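Local coordinates for uncharacterized protein (Bacteroides caccae, PDB 3NO2), which is of unknown function but folds as a six-bladed beta-propeller, each blade a four-stranded antiparallel sheet, at residues L7-S12 with S269-I274; W14-I19 with V28-L33; T24-W29 with K262-M267; P244-I249 with W257-K262. One frame throughout, in Å; residues are numbered along the deposited sequence.

Contact 1. Residues L7-S12 with S269-I274; sequences LLVGGS and STICPI
The closing seam of the propeller, a Velcro-type closure, pairs Leu7-Gly10 near the N-terminus with Thr270-Ile274 near the C-terminus in antiparallel fashion. Leu8 and Cys272 form a hydrogen-bonded pair, N to O at 2.8 Å in both directions. Next along, Gly10 N gives to Thr270 O at 3.1 Å. A classic beta bulge follows: Gly10 O takes both Ser269 N, at 2.9 Å and in the carbonyl plane on a lone pair, and Thr270 N, at 3.1 Å and tilted 35° from that plane. Thr270 CG2 lies 3.3 Å from the same Gly10 O, while its OG1 is bonded to Gln217 and Val42. On the face carrying Leu7, Val9 and Ile271, the isoleucine reaches both neighbours. Its CG1, anti to the backbone N (chi1 -177°), sits 4.0 Å from Val9 CG1, and its CD1 ends 4.1 Å from Leu7 CD2. Ser269 OG comes within 3.3 Å of Gly11 CA and is hydrogen-bonded to Asn40. The join between the first and last strands thus rests on main-chain hydrogen bonds, with Leu7, Val9 and Ile271 packed on one face.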
loop_
_atom_site.group_PDB
_atom_site.type_symbol
_atom_site.label_atom_id
_atom_site.label_comp_id
_atom_site.label_asym_id
_atom_site.label_seq_id
_atom_site.Cartn_x
_atom_site.Cartn_y
_atom_site.Cartn_z
ATOM N N LEU A 7 13.245 7.147 0.495
ATOM C CA LEU A 7 12.070 6.282 0.347
ATOM C C LEU A 7 11.839 5.516 1.624
ATOM O O LEU A 7 12.700 4.784 2.089
ATOM C CB LEU A 7 12.257 5.305 -0.803
ATOM C CG LEU A 7 12.485 5.950 -2.153
ATOM C CD1 LEU A 7 13.006 4.886 -3.168
ATOM C CD2 LEU A 7 11.268 6.674 -2.692
ATOM N N LEU A 8 10.681 5.719 2.201
ATOM C CA LEU A 8 10.200 4.961 3.369
ATOM C C LEU A 8 9.579 3.662 2.831
ATOM O O LEU A 8 8.745 3.724 1.940
ATOM C CB LEU A 8 9.178 5.778 4.151
ATOM C CG LEU A 8 8.494 5.147 5.351
ATOM C CD1 LEU A 8 9.487 4.855 6.480
ATOM C CD2 LEU A 8 7.321 6.016 5.819
ATOM N N VAL A 9 9.975 2.536 3.365
ATOM C CA VAL A 9 9.511 1.210 2.867
ATOM C C VAL A 9 9.198 0.281 4.036
ATOM O O VAL A 9 9.748 0.401 5.149
ATOM C CB VAL A 9 10.543 0.523 1.938
ATOM C CG1 VAL A 9 10.680 1.326 0.627
ATOM C CG2 VAL A 9 11.926 0.323 2.594
ATOM N N GLY A 10 8.368 -0.710 3.742
ATOM C CA GLY A 10 8.077 -1.771 4.651
ATOM C C GLY A 10 7.489 -2.931 3.880
ATOM O O GLY A 10 7.253 -2.826 2.657
ATOM N N GLY A 11 7.220 -4.041 4.528
ATOM C CA GLY A 11 6.564 -5.151 3.867
ATOM C C GLY A 11 6.267 -6.307 4.744
ATOM O O GLY A 11 6.967 -6.552 5.751
ATOM N N SER A 12 5.270 -7.100 4.347
ATOM C CA SER A 12 4.922 -8.297 5.047
ATOM C C SER A 12 6.132 -9.218 5.048
ATOM O O SER A 12 6.780 -9.415 4.006
ATOM C CB SER A 12 3.751 -8.953 4.336
ATOM O OG SER A 12 3.382 -10.141 4.999
ATOM N N SER A 269 6.344 -4.377 0.427
ATOM C CA SER A 269 4.989 -4.294 -0.112
ATOM C C SER A 269 4.436 -2.880 -0.093
ATOM O O SER A 269 3.375 -2.645 -0.662
ATOM C CB SER A 269 4.008 -5.239 0.570
ATOM O OG SER A 269 3.905 -4.940 1.950
ATOM N N THR A 270 5.155 -1.923 0.515
ATOM C CA THR A 270 4.669 -0.558 0.676
ATOM C C THR A 270 5.836 0.418 0.606
ATOM O O THR A 270 6.943 0.126 1.073
ATOM C CB THR A 270 3.836 -0.424 1.979
ATOM O OG1 THR A 270 3.401 0.928 2.193
ATOM C CG2 THR A 270 4.584 -0.894 3.224
ATOM N N ILE A 271 5.546 1.602 0.078
ATOM C CA ILE A 271 6.549 2.655 -0.135
ATOM C C ILE A 271 5.921 4.016 -0.028
ATOM O O ILE A 271 4.786 4.194 -0.452
ATOM C CB ILE A 271 7.211 2.486 -1.520
ATOM C CG1 ILE A 271 8.313 3.490 -1.763
ATOM C CG2 ILE A 271 6.182 2.562 -2.658
ATOM C CD1 ILE A 271 9.258 3.089 -2.906
ATOM N N CYS A 272 6.688 5.002 0.447
ATOM C CA CYS A 272 6.297 6.407 0.377
ATOM C C CYS A 272 7.568 7.252 0.253
ATOM O O CYS A 272 8.458 7.075 1.069
ATOM C CB CYS A 272 5.560 6.832 1.701
ATOM S SG CYS A 272 4.669 8.390 1.465
ATOM N N PRO A 273 7.619 8.220 -0.668
ATOM C CA PRO A 273 8.725 9.205 -0.564
ATOM C C PRO A 273 8.715 9.922 0.780
ATOM O O PRO A 273 7.645 10.170 1.355
ATOM C CB PRO A 273 8.388 10.202 -1.710
ATOM C CG PRO A 273 7.626 9.340 -2.715
ATOM C CD PRO A 273 6.742 8.487 -1.816
ATOM N N ILE A 274 9.894 10.239 1.315
ATOM C CA ILE A 274 10.004 10.965 2.589
ATOM C C ILE A 274 11.115 11.987 2.492
ATOM O O ILE A 274 12.095 11.773 1.803
ATOM C CB ILE A 274 10.215 9.960 3.758
ATOM C CG1 ILE A 274 10.094 10.687 5.116
ATOM C CG2 ILE A 274 11.565 9.222 3.677
ATOM C CD1 ILE A 274 9.959 9.751 6.301
#

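Contact 2. Residues W14-I19 with V28-L33; sequences WNKIAI and VWEYPL
Trp29 and Ile19 meet in the antiparallel hairpin made by strands 16-21 and 26-32, the half of this blade farther from the propeller axis. Ile19 CG1, anti to its own carbonyl carbon (chi1 -63°), reaches to 3.5 Å from Trp29 CE3. Its CD1 lies over one face of the indole, 3.5 Å above the plane and toward the rim, while Tyr31 N stands above the opposite face. Farther along, Ile17 runs side by side with Trp29 and Tyr31, pointing the same way, and its CG1 is 3.8 Å from Tyr31 CB. The main chains bond in both directions between Ile17 and Tyr31. At the Ile19 end a classic beta bulge sets Val28 and Trp29 against one residue: Val28 N gives to Ile19 O at 2.8 Å, and Ile19 N to Trp29 O at 2.9 Å. On the other face Lys16, bent at chi2 (-59°), lays CG 3.7 Å from Glu30 OE1, yet in one of the modelled conformers of each its NZ stays 4.8 Å from that oxygen, too far for a salt bridge. At the open end a water donates to Asn15 O and Leu33 O and, in that lysine conformer, accepts from NZ. Asn15 O also receives Leu33 N, and Leu33 CD1 packs 3.5 Å from Trp14 O. The face bearing Ile17, Trp29 and Tyr31 packs on strands 50-53 and 57-61 of the next blade, with Arg63 in a cation-pi contact with Trp29, while strand 6-10 continues the sheet beside strand 16-21.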
loop_
_atom_site.group_PDB
_atom_site.type_symbol
_atom_site.label_atom_id
_atom_site.label_comp_id
_atom_site.label_asym_id
_atom_site.label_seq_id
_atom_site.Cartn_x
_atom_site.Cartn_y
_atom_site.Cartn_z
ATOM N N TRP A 14 8.921 -8.764 6.592
ATOM C CA TRP A 14 10.119 -8.001 6.937
ATOM C C TRP A 14 9.846 -7.340 8.259
ATOM O O TRP A 14 8.886 -6.597 8.428
ATOM C CB TRP A 14 10.379 -6.899 5.902
ATOM C CG TRP A 14 11.699 -6.214 5.993
ATOM C CD1 TRP A 14 12.761 -6.539 6.797
ATOM C CD2 TRP A 14 12.098 -5.043 5.272
ATOM N NE1 TRP A 14 13.796 -5.644 6.610
ATOM C CE2 TRP A 14 13.424 -4.740 5.650
ATOM C CE3 TRP A 14 11.473 -4.246 4.313
ATOM C CZ2 TRP A 14 14.134 -3.659 5.106
ATOM C CZ3 TRP A 14 12.181 -3.154 3.802
ATOM C CH2 TRP A 14 13.490 -2.915 4.162
ATOM N N ASN A 15 10.674 -7.656 9.250
ATOM C CA ASN A 15 10.476 -7.181 10.619
ATOM C C ASN A 15 11.027 -5.815 10.966
ATOM O O ASN A 15 11.257 -5.516 12.153
ATOM C CB ASN A 15 10.975 -8.247 11.615
ATOM C CG ASN A 15 12.499 -8.361 11.639
ATOM O OD1 ASN A 15 13.237 -7.655 10.925
ATOM N ND2 ASN A 15 12.999 -9.261 12.498
ATOM N N LYS A 16 11.231 -4.976 9.951
ATOM C CA LYS A 16 11.687 -3.584 10.078
ATOM C C LYS A 16 10.891 -2.738 9.117
ATOM O O LYS A 16 10.485 -3.224 8.056
ATOM C CB LYS A 16 13.173 -3.423 9.665
ATOM C CG LYS A 16 14.173 -4.231 10.484
ATOM C CD LYS A 16 14.166 -3.923 11.948
ATOM C CE LYS A 16 15.235 -4.801 12.670
ATOM N NZ LYS A 16 15.312 -4.592 14.152
ATOM N N ILE A 17 10.711 -1.460 9.433
ATOM C CA ILE A 17 10.478 -0.452 8.395
ATOM C C ILE A 17 11.790 0.321 8.235
ATOM O O ILE A 17 12.623 0.331 9.144
ATOM C CB ILE A 17 9.273 0.476 8.671
ATOM C CG1 ILE A 17 9.445 1.219 9.976
ATOM C CG2 ILE A 17 7.971 -0.397 8.675
ATOM C CD1 ILE A 17 8.362 2.226 10.247
ATOM N N ALA A 18 12.011 0.908 7.080
ATOM C CA ALA A 18 13.298 1.477 6.756
ATOM C C ALA A 18 13.150 2.693 5.894
ATOM O O ALA A 18 12.150 2.857 5.188
ATOM C CB ALA A 18 14.208 0.428 6.083
ATOM N N ILE A 19 14.173 3.552 5.906
ATOM C CA ILE A 19 14.295 4.642 4.955
ATOM C C ILE A 19 15.562 4.412 4.154
ATOM O O ILE A 19 16.635 4.128 4.713
ATOM C CB ILE A 19 14.338 6.036 5.619
ATOM C CG1 ILE A 19 13.018 6.270 6.353
ATOM C CG2 ILE A 19 14.607 7.149 4.551
ATOM C CD1 ILE A 19 13.020 7.478 7.304
ATOM N N VAL A 28 19.353 4.015 5.491
ATOM C CA VAL A 28 19.929 5.027 6.363
ATOM C C VAL A 28 19.253 5.097 7.734
ATOM O O VAL A 28 19.731 5.819 8.607
ATOM C CB VAL A 28 19.959 6.394 5.690
ATOM C CG1 VAL A 28 20.838 6.327 4.401
ATOM C CG2 VAL A 28 18.563 6.937 5.404
ATOM N N TRP A 29 18.148 4.382 7.921
ATOM C CA TRP A 29 17.369 4.415 9.160
ATOM C C TRP A 29 16.463 3.206 9.158
ATOM O O TRP A 29 15.952 2.807 8.078
ATOM C CB TRP A 29 16.511 5.660 9.144
ATOM C CG TRP A 29 15.510 5.855 10.287
ATOM C CD1 TRP A 29 15.705 6.569 11.427
ATOM C CD2 TRP A 29 14.153 5.399 10.327
ATOM N NE1 TRP A 29 14.546 6.565 12.191
ATOM C CE2 TRP A 29 13.584 5.851 11.537
ATOM C CE3 TRP A 29 13.377 4.633 9.478
ATOM C CZ2 TRP A 29 12.251 5.580 11.884
ATOM C CZ3 TRP A 29 12.045 4.354 9.832
ATOM C CH2 TRP A 29 11.516 4.822 11.014
ATOM N N GLU A 30 16.330 2.553 10.316
ATOM C CA GLU A 30 15.363 1.470 10.528
ATOM C C GLU A 30 14.567 1.702 11.816
ATOM O O GLU A 30 14.964 2.493 12.721
ATOM C CB GLU A 30 16.009 0.070 10.594
ATOM C CG GLU A 30 16.582 -0.399 9.269
ATOM C CD GLU A 30 17.151 -1.809 9.280
ATOM O OE1 GLU A 30 17.395 -2.365 10.384
ATOM O OE2 GLU A 30 17.361 -2.369 8.170
ATOM N N TYR A 31 13.434 1.013 11.887
ATOM C CA TYR A 31 12.627 0.967 13.110
ATOM C C TYR A 31 12.041 -0.433 13.213
ATOM O O TYR A 31 11.556 -0.995 12.217
ATOM C CB TYR A 31 11.525 2.016 13.025
ATOM C CG TYR A 31 10.652 2.169 14.251
ATOM C CD1 TYR A 31 9.509 1.394 14.432
ATOM C CD2 TYR A 31 10.974 3.083 15.248
ATOM C CE1 TYR A 31 8.704 1.524 15.538
ATOM C CE2 TYR A 31 10.164 3.234 16.388
ATOM C CZ TYR A 31 9.020 2.438 16.528
ATOM O OH TYR A 31 8.190 2.575 17.619
ATOM N N PRO A 32 12.099 -1.052 14.398
ATOM C CA PRO A 32 11.745 -2.457 14.510
ATOM C C PRO A 32 10.240 -2.712 14.598
ATOM O O PRO A 32 9.463 -1.908 15.138
ATOM C CB PRO A 32 12.401 -2.853 15.832
ATOM C CG PRO A 32 12.293 -1.622 16.646
ATOM C CD PRO A 32 12.561 -0.476 15.682
ATOM N N LEU A 33 9.822 -3.851 14.048
ATOM C CA LEU A 33 8.481 -4.358 14.235
ATOM C C LEU A 33 8.549 -5.514 15.246
ATOM O O LEU A 33 9.532 -6.258 15.300
ATOM C CB LEU A 33 7.866 -4.827 12.928
ATOM C CG LEU A 33 7.820 -3.770 11.821
ATOM C CD1 LEU A 33 7.220 -4.358 10.565
ATOM C CD2 LEU A 33 7.003 -2.534 12.249
HETATM O O HOH W 1 12.612 -6.115 14.494
#

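Contact 3. Residues T24-W29 with K262-M267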
loop_
_atom_site.group_PDB
_atom_site.type_symbol
_atom_site.label_atom_id
_atom_site.label_comp_id
_atom_site.label_asym_id
_atom_site.label_seq_id
_atom_site.Cartn_x
_atom_site.Cartn_y
_atom_site.Cartn_z
ATOM N N THR A 24 21.971 6.175 -3.437
ATOM C CA THR A 24 22.969 5.236 -2.964
ATOM C C THR A 24 22.457 3.807 -2.765
ATOM O O THR A 24 23.243 2.856 -2.685
ATOM C CB THR A 24 23.620 5.709 -1.676
ATOM O OG1 THR A 24 22.617 5.641 -0.646
ATOM C CG2 THR A 24 24.187 7.148 -1.775
ATOM N N LYS A 25 21.130 3.673 -2.689
ATOM C CA LYS A 25 20.473 2.397 -2.381
ATOM C C LYS A 25 20.817 1.895 -0.975
ATOM O O LYS A 25 20.709 0.699 -0.724
ATOM C CB LYS A 25 20.686 1.339 -3.436
ATOM C CG LYS A 25 20.345 1.750 -4.856
ATOM C CD LYS A 25 20.452 0.592 -5.835
ATOM C CE LYS A 25 20.257 0.918 -7.285
ATOM N NZ LYS A 25 20.362 -0.305 -8.113
ATOM N N GLU A 26 21.198 2.786 -0.074
ATOM C CA GLU A 26 21.560 2.422 1.288
ATOM C C GLU A 26 20.378 2.609 2.229
ATOM O O GLU A 26 19.636 3.582 2.117
ATOM C CB GLU A 26 22.724 3.280 1.764
ATOM C CG GLU A 26 24.042 2.990 1.013
ATOM C CD GLU A 26 24.854 1.820 1.569
ATOM O OE1 GLU A 26 24.401 1.174 2.539
ATOM O OE2 GLU A 26 25.961 1.568 1.027
ATOM N N ILE A 27 20.212 1.675 3.145
ATOM C CA ILE A 27 19.294 1.870 4.297
ATOM C C ILE A 27 19.969 2.858 5.261
ATOM O O ILE A 27 21.094 2.582 5.763
ATOM C CB ILE A 27 18.987 0.541 4.986
ATOM C CG1 ILE A 27 18.123 -0.313 4.069
ATOM C CG2 ILE A 27 18.261 0.778 6.345
ATOM C CD1 ILE A 27 17.771 -1.718 4.620
ATOM N N VAL A 28 19.353 4.015 5.491
ATOM C CA VAL A 28 19.929 5.027 6.363
ATOM C C VAL A 28 19.253 5.097 7.734
ATOM O O VAL A 28 19.731 5.819 8.607
ATOM C CB VAL A 28 19.959 6.394 5.690
ATOM C CG1 VAL A 28 20.838 6.327 4.401
ATOM C CG2 VAL A 28 18.563 6.937 5.404
ATOM N N TRP A 29 18.148 4.382 7.921
ATOM C CA TRP A 29 17.369 4.415 9.160
ATOM C C TRP A 29 16.463 3.206 9.158
ATOM O O TRP A 29 15.952 2.807 8.078
ATOM C CB TRP A 29 16.511 5.660 9.144
ATOM C CG TRP A 29 15.510 5.855 10.287
ATOM C CD1 TRP A 29 15.705 6.569 11.427
ATOM C CD2 TRP A 29 14.153 5.399 10.327
ATOM N NE1 TRP A 29 14.546 6.565 12.191
ATOM C CE2 TRP A 29 13.584 5.851 11.537
ATOM C CE3 TRP A 29 13.377 4.633 9.478
ATOM C CZ2 TRP A 29 12.251 5.580 11.884
ATOM C CZ3 TRP A 29 12.045 4.354 9.832
ATOM C CH2 TRP A 29 11.516 4.822 11.014
ATOM N N LYS A 262 18.214 -9.413 -2.035
ATOM C CA LYS A 262 17.312 -10.050 -1.097
ATOM C C LYS A 262 17.947 -10.270 0.268
ATOM O O LYS A 262 17.247 -10.691 1.179
ATOM C CB LYS A 262 16.800 -11.402 -1.678
ATOM C CG LYS A 262 17.863 -12.504 -1.749
ATOM C CD LYS A 262 17.366 -13.729 -2.573
ATOM C CE LYS A 262 18.539 -14.498 -3.182
ATOM N NZ LYS A 262 18.999 -13.928 -4.517
ATOM N N VAL A 263 19.250 -10.013 0.413
ATOM C CA VAL A 263 19.929 -10.030 1.716
ATOM C C VAL A 263 19.899 -8.646 2.353
ATOM O O VAL A 263 19.578 -8.447 3.539
ATOM C CB VAL A 263 21.384 -10.562 1.561
ATOM C CG1 VAL A 263 22.119 -10.476 2.886
ATOM C CG2 VAL A 263 21.378 -12.028 1.040
ATOM N N LYS A 264 20.190 -7.627 1.539
ATOM C CA LYS A 264 20.249 -6.275 2.012
ATOM C C LYS A 264 18.868 -5.728 2.318
ATOM O O LYS A 264 18.727 -4.948 3.238
ATOM C CB LYS A 264 20.933 -5.411 0.936
ATOM C CG LYS A 264 21.279 -4.004 1.277
ATOM C CD LYS A 264 22.020 -3.349 0.081
ATOM C CE LYS A 264 22.398 -1.921 0.322
ATOM N NZ LYS A 264 22.931 -1.242 -0.941
ATOM N N PHE A 265 17.877 -6.048 1.469
ATOM C CA PHE A 265 16.536 -5.514 1.597
ATOM C C PHE A 265 15.578 -6.667 1.954
ATOM O O PHE A 265 15.635 -7.735 1.355
ATOM C CB PHE A 265 16.072 -4.869 0.269
ATOM C CG PHE A 265 17.031 -3.829 -0.263
ATOM C CD1 PHE A 265 17.274 -2.661 0.444
ATOM C CD2 PHE A 265 17.724 -4.050 -1.426
ATOM C CE1 PHE A 265 18.211 -1.740 -0.011
ATOM C CE2 PHE A 265 18.631 -3.116 -1.910
ATOM C CZ PHE A 265 18.855 -1.968 -1.203
ATOM N N GLY A 266 14.731 -6.448 2.928
ATOM C CA GLY A 266 13.623 -7.363 3.143
ATOM C C GLY A 266 12.579 -7.237 2.044
ATOM O O GLY A 266 12.695 -6.435 1.101
HETATM N N MSE A 267 11.529 -8.008 2.177
HETATM C CA MSE A 267 10.442 -8.001 1.230
HETATM C C MSE A 267 9.615 -6.735 1.411
HETATM O O MSE A 267 9.237 -6.371 2.521
HETATM C CB MSE A 267 9.595 -9.227 1.406
HETATM C CG MSE A 267 10.369 -10.524 1.212
HETATM SE SE MSE A 267 9.271 -12.082 1.005
HETATM C CE MSE A 267 8.726 -12.135 2.777
#
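Lys264 stretches a fully extended side chain across to Lys25 and gives a hydrogen bond from NZ to Lys25 O at 3.0 Å. The donor stands well above the carbonyl plane, 56° out of it. The same oxygen also meets the edge of the Phe265 ring, lying in its plane 3.3 Å from CZ, so an ammonium group and an aromatic rim share one carbonyl. Lys264 CG sits over the centre of that ring, 3.9 Å above the plane, so the lysine chain runs over the ring face while Lys25 O lies at its edge. Ile27 CD1 approaches Lys264 O to 3.6 Å. In one of two modelled conformers of Glu26, OE1 is 4.5 Å from Lys264 NZ, beyond a salt bridge. Within the turn, Thr24 OG1 accepts from Glu26 N at 3.2 Å, an ST turn. The ammonium of Lys25 bonds to Gln258 O and makes a cation-pi contact with Trp257. Just before the other segment, Asp261 OD1 accepts from the backbone N of Val263 and Lys264. The loop linking strand 255-259 of one blade to strand 270-274 of the next lies against the outer hairpin of that second blade, a blade-to-blade connection of the propeller, largely at the surface although Phe265 is buried.

Contact 4. Residues P244-I249 with W257-K262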
loop_
_atom_site.group_PDB
_atom_site.type_symbol
_atom_site.label_atom_id
_atom_site.label_comp_id
_atom_site.label_asym_id
_atom_site.label_seq_id
_atom_site.Cartn_x
_atom_site.Cartn_y
_atom_site.Cartn_z
ATOM N N PRO A 244 14.092 -7.979 -8.600
ATOM C CA PRO A 244 14.081 -6.798 -7.744
ATOM C C PRO A 244 12.900 -6.736 -6.785
ATOM O O PRO A 244 11.760 -7.086 -7.124
ATOM C CB PRO A 244 14.006 -5.637 -8.733
ATOM C CG PRO A 244 13.400 -6.227 -9.980
ATOM C CD PRO A 244 13.942 -7.635 -10.032
ATOM N N GLN A 245 13.197 -6.283 -5.573
ATOM C CA GLN A 245 12.178 -6.016 -4.595
ATOM C C GLN A 245 11.307 -4.827 -4.953
ATOM O O GLN A 245 10.114 -4.755 -4.580
ATOM C CB GLN A 245 12.769 -5.781 -3.215
ATOM C CG GLN A 245 13.436 -6.960 -2.533
ATOM C CD GLN A 245 14.697 -7.442 -3.208
ATOM O OE1 GLN A 245 15.529 -6.609 -3.600
ATOM N NE2 GLN A 245 14.854 -8.764 -3.374
ATOM N N LEU A 246 11.864 -3.874 -5.666
ATOM C CA LEU A 246 11.251 -2.592 -5.927
ATOM C C LEU A 246 11.803 -2.114 -7.271
ATOM O O LEU A 246 13.000 -2.189 -7.511
ATOM C CB LEU A 246 11.588 -1.599 -4.809
ATOM C CG LEU A 246 11.149 -0.177 -5.037
ATOM C CD1 LEU A 246 9.620 -0.087 -5.041
ATOM C CD2 LEU A 246 11.759 0.790 -3.974
ATOM N N VAL A 247 10.910 -1.680 -8.175
ATOM C CA VAL A 247 11.317 -1.056 -9.433
ATOM C C VAL A 247 10.663 0.284 -9.595
ATOM O O VAL A 247 9.553 0.538 -9.088
ATOM C CB VAL A 247 11.005 -1.940 -10.673
ATOM C CG1 VAL A 247 11.763 -3.272 -10.605
ATOM C CG2 VAL A 247 9.508 -2.175 -10.862
ATOM N N GLU A 248 11.336 1.138 -10.361
ATOM C CA GLU A 248 10.762 2.336 -10.949
ATOM C C GLU A 248 10.673 2.067 -12.439
ATOM O O GLU A 248 11.685 1.740 -13.078
ATOM C CB GLU A 248 11.617 3.572 -10.722
ATOM C CG GLU A 248 11.028 4.840 -11.302
ATOM C CD GLU A 248 11.929 6.046 -11.144
ATOM O OE1 GLU A 248 12.998 5.947 -10.492
ATOM O OE2 GLU A 248 11.556 7.085 -11.716
ATOM N N ILE A 249 9.469 2.207 -13.004
ATOM C CA ILE A 249 9.280 2.146 -14.440
ATOM C C ILE A 249 8.995 3.563 -14.916
ATOM O O ILE A 249 8.380 4.384 -14.227
ATOM C CB ILE A 249 8.219 1.127 -14.921
ATOM C CG1 ILE A 249 6.844 1.425 -14.347
ATOM C CG2 ILE A 249 8.685 -0.342 -14.614
ATOM C CD1 ILE A 249 5.713 0.701 -15.096
ATOM N N TRP A 257 15.293 2.070 -12.645
ATOM C CA TRP A 257 15.960 2.031 -11.346
ATOM C C TRP A 257 15.354 0.875 -10.539
ATOM O O TRP A 257 14.170 0.571 -10.729
ATOM C CB TRP A 257 15.826 3.376 -10.614
ATOM C CG TRP A 257 16.360 3.393 -9.210
ATOM C CD1 TRP A 257 17.611 3.749 -8.811
ATOM C CD2 TRP A 257 15.650 3.037 -8.007
ATOM N NE1 TRP A 257 17.740 3.616 -7.464
ATOM C CE2 TRP A 257 16.538 3.212 -6.933
ATOM C CE3 TRP A 257 14.350 2.616 -7.738
ATOM C CZ2 TRP A 257 16.174 2.976 -5.629
ATOM C CZ3 TRP A 257 13.983 2.397 -6.443
ATOM C CH2 TRP A 257 14.892 2.563 -5.389
ATOM N N GLN A 258 16.146 0.213 -9.701
ATOM C CA GLN A 258 15.615 -0.861 -8.903
ATOM C C GLN A 258 16.434 -1.121 -7.668
ATOM O O GLN A 258 17.626 -0.798 -7.628
ATOM C CB GLN A 258 15.535 -2.163 -9.730
ATOM C CG GLN A 258 16.911 -2.724 -10.169
ATOM C CD GLN A 258 16.733 -3.840 -11.140
ATOM O OE1 GLN A 258 16.610 -5.027 -10.758
ATOM N NE2 GLN A 258 16.730 -3.496 -12.451
ATOM N N LEU A 259 15.785 -1.741 -6.680
ATOM C CA LEU A 259 16.449 -2.409 -5.563
ATOM C C LEU A 259 16.394 -3.898 -5.816
ATOM O O LEU A 259 15.297 -4.427 -6.116
ATOM C CB LEU A 259 15.720 -2.127 -4.230
ATOM C CG LEU A 259 15.654 -0.669 -3.813
ATOM C CD1 LEU A 259 14.932 -0.550 -2.465
ATOM C CD2 LEU A 259 17.048 0.015 -3.769
ATOM N N ASN A 260 17.534 -4.568 -5.764
ATOM C CA ASN A 260 17.633 -5.967 -6.142
ATOM C C ASN A 260 18.728 -6.620 -5.296
ATOM O O ASN A 260 19.872 -6.820 -5.746
ATOM C CB ASN A 260 17.932 -6.093 -7.649
ATOM C CG ASN A 260 17.765 -7.505 -8.169
ATOM O OD1 ASN A 260 17.595 -8.461 -7.404
ATOM N ND2 ASN A 260 17.760 -7.645 -9.488
ATOM N N ASP A 261 18.386 -6.961 -4.063
ATOM C CA ASP A 261 19.322 -7.573 -3.120
ATOM C C ASP A 261 18.470 -8.101 -1.965
ATOM O O ASP A 261 18.041 -7.365 -1.109
ATOM C CB ASP A 261 20.357 -6.578 -2.662
ATOM C CG ASP A 261 21.471 -7.237 -1.860
ATOM O OD1 ASP A 261 21.168 -8.244 -1.195
ATOM O OD2 ASP A 261 22.617 -6.731 -1.852
ATOM N N LYS A 262 18.214 -9.413 -2.035
ATOM C CA LYS A 262 17.312 -10.050 -1.097
ATOM C C LYS A 262 17.947 -10.270 0.268
ATOM O O LYS A 262 17.247 -10.691 1.179
ATOM C CB LYS A 262 16.800 -11.402 -1.678
ATOM C CG LYS A 262 17.863 -12.504 -1.749
ATOM C CD LYS A 262 17.366 -13.729 -2.573
ATOM C CE LYS A 262 18.539 -14.498 -3.182
ATOM N NZ LYS A 262 18.999 -13.928 -4.517
HETATM O O HOH W 2 16.795 -10.129 -5.288
#
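Trp257 O takes a nearly straight bond from Glu248 N, 2.9 Å long with 175° at the hydrogen, and Leu259 N gives to Leu246 O at the same length. Beyond Leu246 the pairing is disturbed by a classic beta bulge: Gln245 and Leu246 both face Leu259, and the bond from Gln245 N to Leu259 O is weak. The glutamine side chain makes a separate bond: chi2 (67°) brings CD toward the other segment, and there OE1 accepts from Asp261 N at 2.9 Å and 167°, while NE2 gives to a water. Pro244 CB lies 3.4 Å from Gln258 OE1, an oxygen that also receives Asn260 ND2, which gives to Lys242 O as well. On the face with Leu246, Trp257 and Leu259, Leu246 CD2 touches both neighbours, 3.7 Å from Trp257 CZ3, at the indole edge and in its plane, and 3.8 Å from Leu259 CD1, with the two leucines side by side. Glu248 OE1 lies 3.8 Å from Trp257 CB and forms a salt bridge with Lys22, which also makes a cation-pi contact with Trp257. The arrangement is the outer beta hairpin of a four-stranded propeller blade, with strand 246-249 pairing inward to strand 226-231 and strand 255-259 at the sheet edge.

Contacts 1, 2 and 3 all reach the blade in which the two chain ends meet, ordered 270-274, 6-10, 16-21, 26-32 from the axis outward; contact 4 belongs to the preceding blade. Contact 1 joins the two inner strands and contact 2 the two outer ones, their centres about 10 Å apart, with Val9 and Ala18 linking them. Contact 3 touches contact 4 where Lys25 reaches Gln258 and Phe265 lies against Leu259; its ranges overlap contact 2 at Val28-Trp29 and contact 4 at Lys262. Contacts 2 and 4, centres about 17 Å apart, do not touch. Along the chain contact 1 spans all the others, so its seam brings the chain ends together and closes the ring, as in other propellers with a Velcro-type closure.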